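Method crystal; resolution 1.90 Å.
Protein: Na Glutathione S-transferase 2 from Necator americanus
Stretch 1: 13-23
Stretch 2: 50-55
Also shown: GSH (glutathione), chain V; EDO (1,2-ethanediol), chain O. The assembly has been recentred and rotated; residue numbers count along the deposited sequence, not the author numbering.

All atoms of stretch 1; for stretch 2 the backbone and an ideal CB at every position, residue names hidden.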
# COMPACT_ATOMS: atom_id res chain seq x y z
N GLY A 13 -7.96 10.31 11.01
CA GLY A 13 -7.44 10.09 9.66
C GLY A 13 -6.45 8.92 9.53
O GLY A 13 -6.64 7.86 10.12
N LEU A 14 -5.36 9.15 8.81
CA LEU A 14 -4.37 8.10 8.55
C LEU A 14 -3.48 7.76 9.75
O LEU A 14 -2.81 6.72 9.73
CB LEU A 14 -3.46 8.50 7.40
CG LEU A 14 -4.04 8.90 6.04
CD1 LEU A 14 -2.92 9.33 5.15
CD2 LEU A 14 -4.80 7.73 5.41
N ALA A 15 -3.41 8.66 10.73
CA ALA A 15 -2.55 8.44 11.91
C ALA A 15 -3.17 7.55 12.97
O ALA A 15 -2.47 6.93 13.76
CB ALA A 15 -2.17 9.78 12.53
N GLU A 16 -4.50 7.49 13.00
CA GLU A 16 -5.18 6.90 14.14
C GLU A 16 -4.82 5.43 14.46
O GLU A 16 -4.55 5.11 15.63
CB GLU A 16 -6.68 7.15 14.08
CG GLU A 16 -7.45 6.68 15.31
CD GLU A 16 -7.03 7.36 16.63
OE1 GLU A 16 -6.38 8.42 16.61
OE2 GLU A 16 -7.38 6.81 17.68
N PRO A 17 -4.78 4.55 13.44
CA PRO A 17 -4.34 3.18 13.77
C PRO A 17 -2.93 3.12 14.37
O PRO A 17 -2.67 2.24 15.17
CB PRO A 17 -4.39 2.45 12.42
CG PRO A 17 -5.43 3.26 11.59
CD PRO A 17 -5.18 4.68 12.02
N ILE A 18 -2.06 4.06 14.00
CA ILE A 18 -0.67 4.10 14.52
C ILE A 18 -0.72 4.51 15.99
O ILE A 18 -0.06 3.91 16.86
CB ILE A 18 0.19 5.09 13.71
CG1 ILE A 18 0.44 4.57 12.28
CG2 ILE A 18 1.52 5.39 14.42
CD1 ILE A 18 0.62 5.72 11.25
N ARG A 19 -1.52 5.53 16.28
CA ARG A 19 -1.72 5.92 17.68
C ARG A 19 -2.26 4.72 18.51
O ARG A 19 -1.98 4.61 19.71
CB ARG A 19 -2.67 7.11 17.80
CG ARG A 19 -2.21 8.36 17.07
CD ARG A 19 -3.02 9.59 17.51
NE ARG A 19 -2.74 10.75 16.68
CZ ARG A 19 -3.57 11.24 15.76
NH1 ARG A 19 -4.71 10.61 15.53
NH2 ARG A 19 -3.23 12.32 15.06
N GLN A 20 -3.04 3.86 17.88
CA GLN A 20 -3.68 2.75 18.60
C GLN A 20 -2.70 1.61 18.78
O GLN A 20 -2.80 0.89 19.75
CB GLN A 20 -4.98 2.27 17.93
CG GLN A 20 -6.09 3.34 18.09
CD GLN A 20 -7.38 3.04 17.35
OE1 GLN A 20 -8.25 3.91 17.24
NE2 GLN A 20 -7.51 1.81 16.84
N ILE A 21 -1.77 1.47 17.85
CA ILE A 21 -0.65 0.52 18.04
C ILE A 21 0.16 0.93 19.28
O ILE A 21 0.48 0.08 20.14
CB ILE A 21 0.25 0.45 16.82
CG1 ILE A 21 -0.52 -0.22 15.65
CG2 ILE A 21 1.59 -0.26 17.20
CD1 ILE A 21 0.16 -0.03 14.24
N PHE A 22 0.47 2.22 19.40
CA PHE A 22 1.23 2.69 20.59
C PHE A 22 0.47 2.41 21.88
O PHE A 22 1.07 1.99 22.88
CB PHE A 22 1.56 4.19 20.52
CG PHE A 22 2.69 4.54 19.59
CD1 PHE A 22 3.96 4.03 19.78
CD2 PHE A 22 2.48 5.46 18.55
CE1 PHE A 22 5.01 4.37 18.94
CE2 PHE A 22 3.55 5.84 17.70
CZ PHE A 22 4.80 5.28 17.90
N ALA A 23 -0.84 2.69 21.88
CA ALA A 23 -1.69 2.43 23.04
C ALA A 23 -1.69 0.96 23.43
O ALA A 23 -1.52 0.64 24.59
CB ALA A 23 -3.12 2.92 22.78
N UNK A 50 4.59 14.99 2.82
CA UNK A 50 3.29 14.57 3.35
C UNK A 50 3.38 14.01 4.77
O UNK A 50 4.48 13.75 5.28
CB UNK A 50 2.67 13.52 2.43
N UNK A 51 2.21 13.85 5.38
CA UNK A 51 2.04 13.25 6.72
C UNK A 51 0.97 12.12 6.67
O UNK A 51 0.09 12.16 5.81
CB UNK A 51 1.64 14.32 7.73
N UNK A 52 1.03 11.12 7.61
CA UNK A 52 1.85 11.11 8.84
C UNK A 52 3.33 10.78 8.62
O UNK A 52 3.69 10.10 7.64
CB UNK A 52 1.27 10.10 9.83
N UNK A 53 4.18 11.25 9.53
CA UNK A 53 5.58 10.84 9.55
C UNK A 53 5.96 10.47 10.98
O UNK A 53 5.64 11.22 11.93
CB UNK A 53 6.49 11.95 9.01
N UNK A 54 6.62 9.31 11.11
CA UNK A 54 7.15 8.84 12.38
C UNK A 54 8.63 9.25 12.49
O UNK A 54 9.37 9.18 11.51
CB UNK A 54 6.99 7.32 12.51
N UNK A 55 9.05 9.68 13.67
CA UNK A 55 10.47 9.77 13.97
C UNK A 55 10.82 8.79 15.07
O UNK A 55 10.13 8.73 16.09
CB UNK A 55 10.86 11.19 14.37
N1 GSH V . -0.10 6.92 1.02
CA1 GSH V . -0.57 7.94 1.99
C1 GSH V . -0.30 7.45 3.41
O11 GSH V . -0.93 6.43 3.73
O12 GSH V . 0.48 8.00 4.24
CB1 GSH V . -0.07 9.35 1.67
CG1 GSH V . -0.27 10.35 2.81
CD1 GSH V . -1.18 11.53 2.47
OE1 GSH V . -2.07 11.52 1.36
N2 GSH V . -1.04 12.54 3.32
CA2 GSH V . -2.00 13.59 3.65
C2 GSH V . -1.33 14.94 3.60
O2 GSH V . 0.07 15.09 3.83
CB2 GSH V . -2.57 13.33 5.04
SG2 GSH V . -4.23 12.60 5.09
N3 GSH V . -2.09 15.98 3.30
CA3 GSH V . -1.52 17.30 3.10
C3 GSH V . -0.63 17.46 1.88
O31 GSH V . -0.56 16.56 1.01
O32 GSH V . 0.05 18.50 1.72
C1 EDO O . -3.51 3.20 7.92
O1 EDO O . -3.51 4.55 7.44
C2 EDO O . -2.19 2.93 8.64
O2 EDO O . -2.13 3.88 9.70

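Position 50 opens the stretch in an extended conformation, with phi/psi of -139/168°. Its ideal CB finds nothing of stretch 1 within 5.5 Å, so the helix sets no demand here. Glutathione lies nearby, and a polar side chain long enough to reach it would suit; so would other residues. The deposited residue is Gln50. Its NE2 donates a hydrogen bond to GSH O31 at 2.6 Å.

Position 51 is also extended, at -128/155°. CA-to-CB points sideways to stretch 1, and no atom of that stretch comes within 5.5 Å of the ideal CB. Many side chains could be accommodated as far as stretch 1 is concerned. The backbone is more telling, because its N and O both face the peptide-like ligand. The residue is Ile51. Its N donates to GSH O2 at 2.9 Å, and its O accepts a weak hydrogen bond from GSH N2 at 2.8 Å. The same Ile51 O lies 4.2 Å from Leu14 CD1. Leu14 CD1 is in turn 3.5 Å from GSH SG2, so this leucine lies close to both the loop residue Ile51 and the ligand.

Position 52 is the centre of the contact. Its CA is 6.0 Å from that of Ala15, the nearest CA pair across the stretches. CA-to-CB points toward stretch 1, and the ideal CB lies 4.4 Å from Ala15 CB and 4.6 Å from Ile18 CD1. What stretch 1 offers here is apolar: Leu14, the small methyl of Ala15 and the end of Ile18. A compact apolar residue is expected; alanine, valine or proline could each be considered. The backbone narrows the choice. The peptide bond before this position is cis, and phi is -77°, a combination that strongly favours proline. The residue is Pro52. Its ring packs against three side chains: CD lies 3.9 Å from Leu14 CB, CB 4.4 Å from Ala15 CB, and CG 4.2 Å from Ile18 CD1. It has the largest area covered by the other stretch.

Position 53 begins the strand. CA-to-CB points away from stretch 1, so the helix places no limit on it. A beta-branched residue would suit the extended backbone, though others would too. The residue is Val53, and it makes no contact with stretch 1.

Position 54 turns back, with CA-to-CB toward stretch 1. The ideal CB has nothing of that stretch within 5.5 Å, so a short side chain would not reach stretch 1. Phe22 lies beyond, one turn along the helix from Ile18. A longer apolar residue such as leucine, isoleucine or methionine would suit. The residue is Leu54, with chi1 t and chi2 p. Its CD1 meets the edge of the Phe22 ring, 3.8 Å from Phe22 CZ.

Position 55 continues the strand and is out of reach of stretch 1. Polar or charged residues are possible, among others. The residue is Glu55; its OE2 is hydrogen-bonded elsewhere in the structure.

No hydrogen bond joins the two stretches; their side-chain contacts are apolar.

Stretch 2, residues 50-55: QIPVLE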
# COMPACT_ATOMS: atom_id res chain seq x y z
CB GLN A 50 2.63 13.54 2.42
CG GLN A 50 2.09 14.18 1.12
CD GLN A 50 0.95 13.40 0.51
OE1 GLN A 50 1.13 12.31 -0.01
NE2 GLN A 50 -0.25 13.98 0.56
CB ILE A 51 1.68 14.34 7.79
CG1 ILE A 51 0.58 15.31 7.29
CG2 ILE A 51 2.94 15.12 8.20
CD1 ILE A 51 0.23 16.38 8.29
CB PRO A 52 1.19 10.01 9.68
CG PRO A 52 0.67 8.99 8.60
CD PRO A 52 0.17 9.92 7.48
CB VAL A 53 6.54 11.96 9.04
CG1 VAL A 53 8.04 11.59 9.23
CG2 VAL A 53 6.25 12.25 7.59
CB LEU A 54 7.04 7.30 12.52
CG LEU A 54 7.62 6.65 13.80
CD1 LEU A 54 6.70 6.92 15.01
CD2 LEU A 54 7.86 5.16 13.66
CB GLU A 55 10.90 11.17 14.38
CG GLU A 55 11.22 12.03 13.19
CD GLU A 55 11.72 13.43 13.56
OE1 GLU A 55 12.35 13.60 14.62
OE2 GLU A 55 11.46 14.35 12.77
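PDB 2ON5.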